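Local structure of LPS-assembly lipoprotein (Caulobacter crescentus, 4KWY) at residues G20-L26 with V50-F55; S12-A18 with A42-L48; R67-S73 with D93-D99. The protein probably takes part, as an LptE-family lipoprotein, in the assembly of lipopolysaccharide at the bacterial outer membrane. One frame throughout, in Å; residues are numbered along the deposited sequence.

In the fold
All three contacts lie on one mixed sheet, packed against helices 21-34 and 104-135. Contacts 1 and 2 interlock along the chain: strand 13-17, helix 21-34 and strand 44-50 form a beta-alpha-beta unit, contact 2 pairs its strands, and contact 1 sets the helix start against the end of the second strand. Their centres lie about 16 Å apart. Contact 3 follows later, in the hairpin of strands 67-80 and 86-99. Its centre is about 13 Å from that of contact 1, which it touches, and about 25 Å from that of contact 2, across the chain's centre. Strand 67-80 neighbours strand 44-50, so the sheet runs through both units, consistent with the LptE family fold.

Contact 1 of 3, residues G20-L26 with V50-F55; sequences GRGGYLL and VNEQRF
The carboxylate of Glu-52, on the short helix 52-56 after strand 44-50, accepts two backbone hydrogen bonds from the first turn of helix 21-34, the helix of a beta-alpha-beta unit. Gly-20 is the N-cap of helix 21-34, whose opening turn has Tyr-24 N bonded to Gly-20 O at 2.9 Å. Val-50 is still extended (phi/psi -86/139), Asn-51 is the N-cap of the second helix, and Glu-52 to Phe-55 are helical. The closest CA pairs are Gly-23 with Val-50 (5.8 Å) and Gly-22 with Glu-52 (6.0 Å). Glu-52 folds back with chi1 and chi2 both m (-67°, -68°) and chi3 near 0°: Gly-22 N donates to Glu-52 OE1 and Gly-23 N to Glu-52 OE2, each at 2.8 Å. First-turn amides have no carbonyl of a preceding turn to bond, so the carboxylate can take them. An ideal CB on Gly-22 would clash with Glu-52 OE1 and Val-50 CG1, so the bare backbone permits this approach.

Apolar side chains flank the polar bridge. Val-50, chi1 t, lies with CG2 3.8 Å from Gly-23 N and 4.2 Å from Leu-26 CD2; Leu-26 is t,p. Beyond them, helix 104-135 receives Leu-25 and Leu-26, and Gln-115 accepts from the Arg-21 guanidinium. Asn-51, chi1 t, accepts from Arg-54 N at OD1 (3.2 Å), capping its own helix. Phe-55, chi1 t and chi2 69°, rests CE2 3.5 Å from Gly-22 CA, and Leu-25 (m,t) meets the ring edge, CD1 4.1 Å from Phe-55 CE2.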
loop_
_atom_site.group_PDB
_atom_site.type_symbol
_atom_site.label_atom_id
_atom_site.label_comp_id
_atom_site.label_asym_id
_atom_site.label_seq_id
_atom_site.Cartn_x
_atom_site.Cartn_y
_atom_site.Cartn_z
ATOM N N GLY A 20 9.457 -3.749 7.432
ATOM C CA GLY A 20 8.586 -4.837 7.022
ATOM C C GLY A 20 8.466 -4.961 5.524
ATOM O O GLY A 20 8.526 -3.949 4.827
ATOM N N ARG A 21 8.264 -6.203 5.009
ATOM C CA ARG A 21 8.136 -6.416 3.560
ATOM C C ARG A 21 6.884 -5.708 3.001
ATOM O O ARG A 21 7.005 -4.999 2.002
ATOM C CB ARG A 21 8.155 -7.902 3.153
ATOM C CG ARG A 21 8.185 -8.033 1.627
ATOM C CD ARG A 21 8.834 -9.281 1.096
ATOM N NE ARG A 21 8.194 -9.697 -0.151
ATOM C CZ ARG A 21 8.581 -9.310 -1.360
ATOM N NH1 ARG A 21 9.639 -8.518 -1.506
ATOM N NH2 ARG A 21 7.907 -9.703 -2.435
ATOM N N GLY A 22 5.742 -5.858 3.681
ATOM C CA GLY A 22 4.477 -5.224 3.320
ATOM C C GLY A 22 4.530 -3.713 3.243
ATOM O O GLY A 22 4.127 -3.133 2.233
ATOM N N GLY A 23 5.068 -3.073 4.288
ATOM C CA GLY A 23 5.224 -1.623 4.316
ATOM C C GLY A 23 6.220 -1.154 3.280
ATOM O O GLY A 23 6.034 -0.092 2.679
ATOM N N TYR A 24 7.283 -1.964 3.038
ATOM C CA TYR A 24 8.272 -1.651 2.009
ATOM C C TYR A 24 7.613 -1.687 0.635
ATOM O O TYR A 24 7.740 -0.727 -0.111
ATOM C CB TYR A 24 9.481 -2.612 2.072
ATOM C CG TYR A 24 10.487 -2.427 0.949
ATOM C CD1 TYR A 24 11.441 -1.408 0.997
ATOM C CD2 TYR A 24 10.494 -3.278 -0.155
ATOM C CE1 TYR A 24 12.368 -1.233 -0.036
ATOM C CE2 TYR A 24 11.409 -3.108 -1.197
ATOM C CZ TYR A 24 12.353 -2.091 -1.130
ATOM O OH TYR A 24 13.258 -1.944 -2.159
ATOM N N LEU A 25 6.897 -2.777 0.309
ATOM C CA LEU A 25 6.204 -2.941 -0.972
ATOM C C LEU A 25 5.097 -1.896 -1.151
ATOM O O LEU A 25 5.007 -1.292 -2.217
ATOM C CB LEU A 25 5.625 -4.359 -1.132
ATOM C CG LEU A 25 6.607 -5.536 -1.329
ATOM C CD1 LEU A 25 5.854 -6.854 -1.404
ATOM C CD2 LEU A 25 7.455 -5.383 -2.601
ATOM N N LEU A 26 4.273 -1.667 -0.112
ATOM C CA LEU A 26 3.187 -0.689 -0.182
ATOM C C LEU A 26 3.737 0.711 -0.358
ATOM O O LEU A 26 3.216 1.440 -1.185
ATOM C CB LEU A 26 2.236 -0.767 1.042
ATOM C CG LEU A 26 1.011 0.179 1.036
ATOM C CD1 LEU A 26 0.234 0.093 -0.251
ATOM C CD2 LEU A 26 0.116 -0.089 2.163
ATOM N N VAL A 50 1.014 -1.832 8.327
ATOM C CA VAL A 50 0.705 -3.107 7.705
ATOM C C VAL A 50 0.800 -4.187 8.772
ATOM O O VAL A 50 1.736 -4.185 9.576
ATOM C CB VAL A 50 1.615 -3.434 6.475
ATOM C CG1 VAL A 50 1.205 -4.768 5.828
ATOM C CG2 VAL A 50 1.555 -2.312 5.436
ATOM N N ASN A 51 -0.156 -5.147 8.735
ATOM C CA ASN A 51 -0.124 -6.348 9.566
ATOM C C ASN A 51 0.851 -7.286 8.850
ATOM O O ASN A 51 0.480 -8.001 7.912
ATOM C CB ASN A 51 -1.529 -6.922 9.724
ATOM C CG ASN A 51 -1.611 -8.091 10.655
ATOM O OD1 ASN A 51 -0.651 -8.846 10.852
ATOM N ND2 ASN A 51 -2.775 -8.274 11.241
ATOM N N GLU A 52 2.123 -7.170 9.210
ATOM C CA GLU A 52 3.242 -7.856 8.564
ATOM C C GLU A 52 3.238 -9.373 8.749
ATOM O O GLU A 52 3.693 -10.095 7.844
ATOM C CB GLU A 52 4.573 -7.277 9.061
ATOM C CG GLU A 52 4.812 -5.839 8.627
ATOM C CD GLU A 52 5.034 -5.564 7.152
ATOM O OE1 GLU A 52 5.030 -6.523 6.347
ATOM O OE2 GLU A 52 5.222 -4.375 6.802
ATOM N N GLN A 53 2.738 -9.849 9.911
ATOM C CA GLN A 53 2.666 -11.280 10.160
ATOM C C GLN A 53 1.634 -11.895 9.222
ATOM O O GLN A 53 1.961 -12.894 8.566
ATOM C CB GLN A 53 2.398 -11.611 11.635
ATOM C CG GLN A 53 3.678 -11.529 12.494
ATOM C CD GLN A 53 3.644 -12.338 13.784
ATOM O OE1 GLN A 53 3.084 -13.444 13.858
ATOM N NE2 GLN A 53 4.309 -11.834 14.817
ATOM N N ARG A 54 0.440 -11.252 9.079
ATOM C CA ARG A 54 -0.646 -11.694 8.175
ATOM C C ARG A 54 -0.200 -11.634 6.707
ATOM O O ARG A 54 -0.548 -12.510 5.917
ATOM C CB ARG A 54 -1.927 -10.857 8.384
ATOM C CG ARG A 54 -3.133 -11.274 7.521
ATOM C CD ARG A 54 -4.367 -10.463 7.821
ATOM N NE ARG A 54 -4.823 -10.676 9.194
ATOM C CZ ARG A 54 -5.504 -9.789 9.905
ATOM N NH1 ARG A 54 -5.816 -8.610 9.387
ATOM N NH2 ARG A 54 -5.874 -10.070 11.147
ATOM N N PHE A 55 0.591 -10.632 6.362
ATOM C CA PHE A 55 1.065 -10.462 5.001
ATOM C C PHE A 55 2.152 -11.494 4.596
ATOM O O PHE A 55 2.271 -11.816 3.410
ATOM C CB PHE A 55 1.592 -9.036 4.814
ATOM C CG PHE A 55 1.896 -8.671 3.380
ATOM C CD1 PHE A 55 0.876 -8.529 2.451
ATOM C CD2 PHE A 55 3.204 -8.460 2.962
ATOM C CE1 PHE A 55 1.158 -8.183 1.130
ATOM C CE2 PHE A 55 3.483 -8.110 1.633
ATOM C CZ PHE A 55 2.454 -7.953 0.736
#

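Contact 2 of 3, residues S12-A18 with A42-L48; sequences SIETVAA and AAYKLYL
Strands 13-17 and 44-48 run parallel, their axes 4.5 Å apart at closest approach and crossing at -28°. Ile-13 pairs with Tyr-44, Glu-14 with Lys-45, Thr-15 with Leu-46 and Val-16 with Tyr-47, at CA separations of 4.6 to 5.0 Å. The ladder runs Glu-14 N to Tyr-44 O (2.9 Å), Leu-46 N to Glu-14 O (2.8 Å), Val-16 N to Leu-46 O (2.7 Å) and Leu-48 N to Val-16 O (2.9 Å); before it, Ala-43 N donates to Ser-12 O at 2.9 Å.

Ile-13, Thr-15, Tyr-44, Leu-46 and Leu-48 share the face covered by helices 21-34 and 104-135. There Ile-13 CG2 meets Leu-46 CB at 3.6 Å, and Thr-15 CG2 meets Leu-48 CD1 at 3.5 Å. On the other face, Glu-14 (chi1 t) and Lys-45 (m,m,t) form a salt bridge, OE2 to NZ 3.0 Å, while Val-16 CB sits 4.1 Å over the Tyr-47 ring centroid, a CH-pi contact. This parallel pairing is that of a beta-alpha-beta crossover, with helix 21-34 as the connection.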
loop_
_atom_site.group_PDB
_atom_site.type_symbol
_atom_site.label_atom_id
_atom_site.label_comp_id
_atom_site.label_asym_id
_atom_site.label_seq_id
_atom_site.Cartn_x
_atom_site.Cartn_y
_atom_site.Cartn_z
ATOM N N SER A 12 2.904 15.645 -3.036
ATOM C CA SER A 12 3.410 16.331 -1.829
ATOM C C SER A 12 3.322 15.399 -0.595
ATOM O O SER A 12 3.831 15.745 0.470
ATOM C CB SER A 12 2.666 17.641 -1.573
ATOM O OG SER A 12 1.360 17.427 -1.060
ATOM N N ILE A 13 2.697 14.208 -0.751
ATOM C CA ILE A 13 2.529 13.218 0.321
ATOM C C ILE A 13 3.761 12.288 0.399
ATOM O O ILE A 13 4.068 11.541 -0.539
ATOM C CB ILE A 13 1.214 12.403 0.187
ATOM C CG1 ILE A 13 -0.037 13.303 0.206
ATOM C CG2 ILE A 13 1.127 11.348 1.267
ATOM C CD1 ILE A 13 -1.369 12.590 -0.225
ATOM N N GLU A 14 4.425 12.311 1.551
ATOM C CA GLU A 14 5.561 11.446 1.815
ATOM C C GLU A 14 5.095 10.256 2.630
ATOM O O GLU A 14 4.569 10.414 3.735
ATOM C CB GLU A 14 6.642 12.214 2.546
ATOM C CG GLU A 14 7.985 11.524 2.545
ATOM C CD GLU A 14 9.016 12.386 3.234
ATOM O OE1 GLU A 14 9.527 13.338 2.597
ATOM O OE2 GLU A 14 9.257 12.150 4.439
ATOM N N THR A 15 5.285 9.071 2.075
ATOM C CA THR A 15 4.841 7.807 2.657
ATOM C C THR A 15 5.921 7.267 3.574
ATOM O O THR A 15 7.093 7.200 3.203
ATOM C CB THR A 15 4.416 6.855 1.546
ATOM O OG1 THR A 15 3.596 7.602 0.651
ATOM C CG2 THR A 15 3.613 5.663 2.058
ATOM N N VAL A 16 5.511 6.975 4.810
ATOM C CA VAL A 16 6.321 6.477 5.930
ATOM C C VAL A 16 5.815 5.075 6.312
ATOM O O VAL A 16 4.620 4.859 6.543
ATOM C CB VAL A 16 6.305 7.432 7.177
ATOM C CG1 VAL A 16 7.362 7.038 8.200
ATOM C CG2 VAL A 16 6.473 8.894 6.788
ATOM N N ALA A 17 6.736 4.147 6.411
ATOM C CA ALA A 17 6.424 2.802 6.839
ATOM C C ALA A 17 7.513 2.291 7.761
ATOM O O ALA A 17 8.704 2.609 7.589
ATOM C CB ALA A 17 6.264 1.882 5.634
ATOM N N ALA A 18 7.098 1.506 8.749
ATOM C CA ALA A 18 8.022 0.850 9.644
ATOM C C ALA A 18 8.612 -0.383 8.936
ATOM O O ALA A 18 8.059 -0.836 7.924
ATOM C CB ALA A 18 7.304 0.449 10.924
ATOM N N ALA A 42 7.623 17.900 1.471
ATOM C CA ALA A 42 6.440 17.155 1.886
ATOM C C ALA A 42 5.466 18.058 2.624
ATOM O O ALA A 42 5.877 18.819 3.485
ATOM C CB ALA A 42 6.848 15.981 2.771
ATOM N N ALA A 43 4.184 17.990 2.260
ATOM C CA ALA A 43 3.093 18.716 2.903
ATOM C C ALA A 43 2.371 17.784 3.865
ATOM O O ALA A 43 1.810 18.233 4.858
ATOM C CB ALA A 43 2.132 19.236 1.855
ATOM N N TYR A 44 2.387 16.485 3.560
ATOM C CA TYR A 44 1.753 15.458 4.370
ATOM C C TYR A 44 2.664 14.290 4.605
ATOM O O TYR A 44 3.475 13.943 3.736
ATOM C CB TYR A 44 0.465 14.918 3.702
ATOM C CG TYR A 44 -0.585 15.962 3.429
ATOM C CD1 TYR A 44 -1.408 16.437 4.449
ATOM C CD2 TYR A 44 -0.758 16.484 2.151
ATOM C CE1 TYR A 44 -2.369 17.419 4.207
ATOM C CE2 TYR A 44 -1.718 17.461 1.893
ATOM C CZ TYR A 44 -2.521 17.925 2.925
ATOM O OH TYR A 44 -3.445 18.911 2.679
ATOM N N LYS A 45 2.474 13.628 5.765
ATOM C CA LYS A 45 3.174 12.394 6.113
ATOM C C LYS A 45 2.144 11.290 6.170
ATOM O O LYS A 45 1.184 11.379 6.930
ATOM C CB LYS A 45 3.968 12.512 7.418
ATOM C CG LYS A 45 5.142 13.487 7.341
ATOM C CD LYS A 45 6.413 12.846 6.785
ATOM C CE LYS A 45 7.556 13.833 6.737
ATOM N NZ LYS A 45 8.830 13.236 7.223
ATOM N N LEU A 46 2.274 10.302 5.292
ATOM C CA LEU A 46 1.350 9.184 5.291
ATOM C C LEU A 46 2.008 8.013 6.008
ATOM O O LEU A 46 2.962 7.435 5.487
ATOM C CB LEU A 46 0.895 8.805 3.857
ATOM C CG LEU A 46 -0.019 7.580 3.746
ATOM C CD1 LEU A 46 -1.325 7.799 4.460
ATOM C CD2 LEU A 46 -0.266 7.216 2.299
ATOM N N TYR A 47 1.469 7.652 7.189
ATOM C CA TYR A 47 1.962 6.544 8.016
ATOM C C TYR A 47 1.220 5.275 7.733
ATOM O O TYR A 47 0.007 5.229 7.930
ATOM C CB TYR A 47 1.825 6.880 9.492
ATOM C CG TYR A 47 3.003 7.641 9.990
ATOM C CD1 TYR A 47 3.026 9.031 9.944
ATOM C CD2 TYR A 47 4.091 6.984 10.558
ATOM C CE1 TYR A 47 4.085 9.750 10.489
ATOM C CE2 TYR A 47 5.171 7.690 11.068
ATOM C CZ TYR A 47 5.169 9.074 11.025
ATOM O OH TYR A 47 6.258 9.757 11.510
ATOM N N LEU A 48 1.946 4.233 7.325
ATOM C CA LEU A 48 1.332 2.957 7.007
ATOM C C LEU A 48 1.558 1.947 8.106
ATOM O O LEU A 48 2.693 1.787 8.535
ATOM C CB LEU A 48 1.912 2.406 5.702
ATOM C CG LEU A 48 1.866 3.270 4.470
ATOM C CD1 LEU A 48 2.631 2.584 3.375
ATOM C CD2 LEU A 48 0.432 3.517 4.022
#

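Contact 3 of 3, residues R67-S73 with D93-D99; sequences RFELRMS and DVSVTYD
Backbone hydrogen bonds join strands 67-73 and 93-99, antiparallel at 156° with axes approaching to 4.6 Å. Of the hydrogen-bonded pairs, Phe-68 N to Tyr-98 O is 2.8 Å, Leu-70 N to Val-96 O 2.8 Å and Met-72 N to Val-94 O 2.7 Å; in return Tyr-98 N donates to Phe-68 O (3.0 Å), Val-96 N to Leu-70 O (3.0 Å) and Val-94 N to Met-72 O (2.8 Å). Arg-67/Asp-99, Glu-69/Thr-97, Arg-71/Ser-95 and Ser-73/Asp-93 are non-hydrogen-bonded.

Salt bridges lie on the Arg-67 face: Arg-67 NE to Asp-99 OD1, 2.8 Å, and, diagonally, Arg-71 NE to Asp-93 OD1, 2.7 Å. Ser-73 OG also donates to Asp-93 OD1 at 2.8 Å; Arg-91 holds OD2.

Apolar and aromatic contacts occupy the other face, toward helix 104-135. Tyr-98, chi1 p, turns its ring over Phe-68 CB, 3.7 Å from the centroid (CH-pi), while the two rings, nearly parallel at 10°, barely overlap. Leu-70 CD2 meets Val-96 CG2 at 3.9 Å. The whole is the open end of a long, twisted beta hairpin.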
loop_
_atom_site.group_PDB
_atom_site.type_symbol
_atom_site.label_atom_id
_atom_site.label_comp_id
_atom_site.label_asym_id
_atom_site.label_seq_id
_atom_site.Cartn_x
_atom_site.Cartn_y
_atom_site.Cartn_z
ATOM N N ARG A 67 -2.696 -23.571 -4.306
ATOM C CA ARG A 67 -3.312 -22.239 -4.415
ATOM C C ARG A 67 -3.326 -21.615 -3.022
ATOM O O ARG A 67 -3.722 -22.262 -2.055
ATOM C CB ARG A 67 -4.719 -22.202 -5.060
ATOM C CG ARG A 67 -5.306 -20.751 -5.052
ATOM C CD ARG A 67 -6.574 -20.506 -5.854
ATOM N NE ARG A 67 -6.348 -20.768 -7.277
ATOM C CZ ARG A 67 -7.266 -21.255 -8.100
ATOM N NH1 ARG A 67 -8.500 -21.480 -7.671
ATOM N NH2 ARG A 67 -6.959 -21.521 -9.361
ATOM N N PHE A 68 -2.889 -20.371 -2.915
ATOM C CA PHE A 68 -2.804 -19.701 -1.629
ATOM C C PHE A 68 -3.525 -18.385 -1.638
ATOM O O PHE A 68 -3.613 -17.762 -2.691
ATOM C CB PHE A 68 -1.330 -19.463 -1.281
ATOM C CG PHE A 68 -0.595 -20.692 -0.821
ATOM C CD1 PHE A 68 -0.095 -21.614 -1.741
ATOM C CD2 PHE A 68 -0.407 -20.940 0.530
ATOM C CE1 PHE A 68 0.555 -22.772 -1.309
ATOM C CE2 PHE A 68 0.221 -22.109 0.962
ATOM C CZ PHE A 68 0.716 -23.003 0.042
ATOM N N GLU A 69 -4.048 -17.959 -0.464
ATOM C CA GLU A 69 -4.677 -16.650 -0.301
ATOM C C GLU A 69 -3.829 -15.825 0.635
ATOM O O GLU A 69 -3.425 -16.283 1.694
ATOM C CB GLU A 69 -6.130 -16.692 0.168
ATOM C CG GLU A 69 -6.790 -15.317 0.050
ATOM C CD GLU A 69 -8.257 -15.211 0.418
ATOM O OE1 GLU A 69 -8.567 -15.232 1.632
ATOM O OE2 GLU A 69 -9.090 -15.031 -0.500
ATOM N N LEU A 70 -3.532 -14.613 0.214
ATOM C CA LEU A 70 -2.709 -13.691 0.946
ATOM C C LEU A 70 -3.515 -12.431 1.226
ATOM O O LEU A 70 -4.221 -11.927 0.352
ATOM C CB LEU A 70 -1.509 -13.427 0.067
ATOM C CG LEU A 70 -0.404 -12.591 0.623
ATOM C CD1 LEU A 70 0.602 -13.450 1.359
ATOM C CD2 LEU A 70 0.282 -11.954 -0.511
ATOM N N ARG A 71 -3.451 -11.959 2.467
ATOM C CA ARG A 71 -4.219 -10.806 2.897
ATOM C C ARG A 71 -3.337 -9.664 3.358
ATOM O O ARG A 71 -2.416 -9.848 4.149
ATOM C CB ARG A 71 -5.185 -11.201 4.008
ATOM C CG ARG A 71 -6.229 -10.143 4.266
ATOM C CD ARG A 71 -7.372 -10.717 5.037
ATOM N NE ARG A 71 -8.119 -9.663 5.717
ATOM C CZ ARG A 71 -8.487 -9.708 6.991
ATOM N NH1 ARG A 71 -8.169 -10.755 7.744
ATOM N NH2 ARG A 71 -9.177 -8.708 7.523
HETATM N N MSE A 72 -3.605 -8.484 2.812
HETATM C CA MSE A 72 -2.893 -7.293 3.219
HETATM C C MSE A 72 -3.887 -6.384 3.936
HETATM O O MSE A 72 -4.818 -5.860 3.318
HETATM C CB MSE A 72 -2.200 -6.574 2.061
HETATM C CG MSE A 72 -1.437 -5.341 2.565
HETATM SE SE MSE A 72 -0.504 -4.437 1.202
HETATM C CE MSE A 72 1.189 -4.570 1.972
ATOM N N SER A 73 -3.653 -6.195 5.246
ATOM C CA SER A 73 -4.448 -5.342 6.121
ATOM C C SER A 73 -3.612 -4.149 6.505
ATOM O O SER A 73 -2.491 -4.314 7.003
ATOM C CB SER A 73 -4.883 -6.116 7.351
ATOM O OG SER A 73 -5.622 -7.251 6.949
ATOM N N ASP A 93 -8.093 -3.238 3.252
ATOM C CA ASP A 93 -7.959 -4.688 3.320
ATOM C C ASP A 93 -8.018 -5.233 1.920
ATOM O O ASP A 93 -9.033 -5.086 1.252
ATOM C CB ASP A 93 -9.070 -5.305 4.180
ATOM C CG ASP A 93 -8.585 -5.864 5.498
ATOM O OD1 ASP A 93 -8.012 -6.973 5.493
ATOM O OD2 ASP A 93 -8.855 -5.232 6.542
ATOM N N VAL A 94 -6.920 -5.835 1.460
ATOM C CA VAL A 94 -6.824 -6.397 0.115
ATOM C C VAL A 94 -6.493 -7.902 0.202
ATOM O O VAL A 94 -5.645 -8.300 1.010
ATOM C CB VAL A 94 -5.761 -5.619 -0.711
ATOM C CG1 VAL A 94 -5.490 -6.309 -2.048
ATOM C CG2 VAL A 94 -6.205 -4.180 -0.949
ATOM N N SER A 95 -7.116 -8.711 -0.663
ATOM C CA SER A 95 -6.838 -10.152 -0.759
ATOM C C SER A 95 -6.464 -10.536 -2.162
ATOM O O SER A 95 -7.070 -10.055 -3.103
ATOM C CB SER A 95 -8.041 -10.979 -0.324
ATOM O OG SER A 95 -8.030 -11.032 1.089
ATOM N N VAL A 96 -5.442 -11.385 -2.296
ATOM C CA VAL A 96 -4.984 -11.944 -3.561
ATOM C C VAL A 96 -4.793 -13.453 -3.387
ATOM O O VAL A 96 -4.648 -13.957 -2.260
ATOM C CB VAL A 96 -3.693 -11.278 -4.120
ATOM C CG1 VAL A 96 -3.892 -9.805 -4.384
ATOM C CG2 VAL A 96 -2.486 -11.511 -3.217
ATOM N N THR A 97 -4.805 -14.168 -4.511
ATOM C CA THR A 97 -4.482 -15.573 -4.583
ATOM C C THR A 97 -3.258 -15.709 -5.490
ATOM O O THR A 97 -2.987 -14.831 -6.320
ATOM C CB THR A 97 -5.650 -16.453 -5.042
ATOM O OG1 THR A 97 -6.002 -16.128 -6.375
ATOM C CG2 THR A 97 -6.855 -16.417 -4.092
ATOM N N TYR A 98 -2.482 -16.772 -5.279
ATOM C CA TYR A 98 -1.353 -17.126 -6.130
ATOM C C TYR A 98 -1.328 -18.597 -6.220
ATOM O O TYR A 98 -1.723 -19.297 -5.275
ATOM C CB TYR A 98 0.007 -16.537 -5.701
ATOM C CG TYR A 98 0.499 -16.930 -4.327
ATOM C CD1 TYR A 98 1.298 -18.059 -4.146
ATOM C CD2 TYR A 98 0.228 -16.133 -3.213
ATOM C CE1 TYR A 98 1.796 -18.398 -2.887
ATOM C CE2 TYR A 98 0.704 -16.476 -1.945
ATOM C CZ TYR A 98 1.503 -17.596 -1.790
ATOM O OH TYR A 98 1.955 -17.960 -0.550
ATOM N N ASP A 99 -0.958 -19.070 -7.399
ATOM C CA ASP A 99 -0.896 -20.489 -7.634
ATOM C C ASP A 99 0.564 -20.905 -7.574
ATOM O O ASP A 99 1.318 -20.672 -8.517
ATOM C CB ASP A 99 -1.591 -20.855 -8.961
ATOM C CG ASP A 99 -3.097 -21.061 -8.839
ATOM O OD1 ASP A 99 -3.757 -20.236 -8.198
ATOM O OD2 ASP A 99 -3.611 -22.030 -9.422
#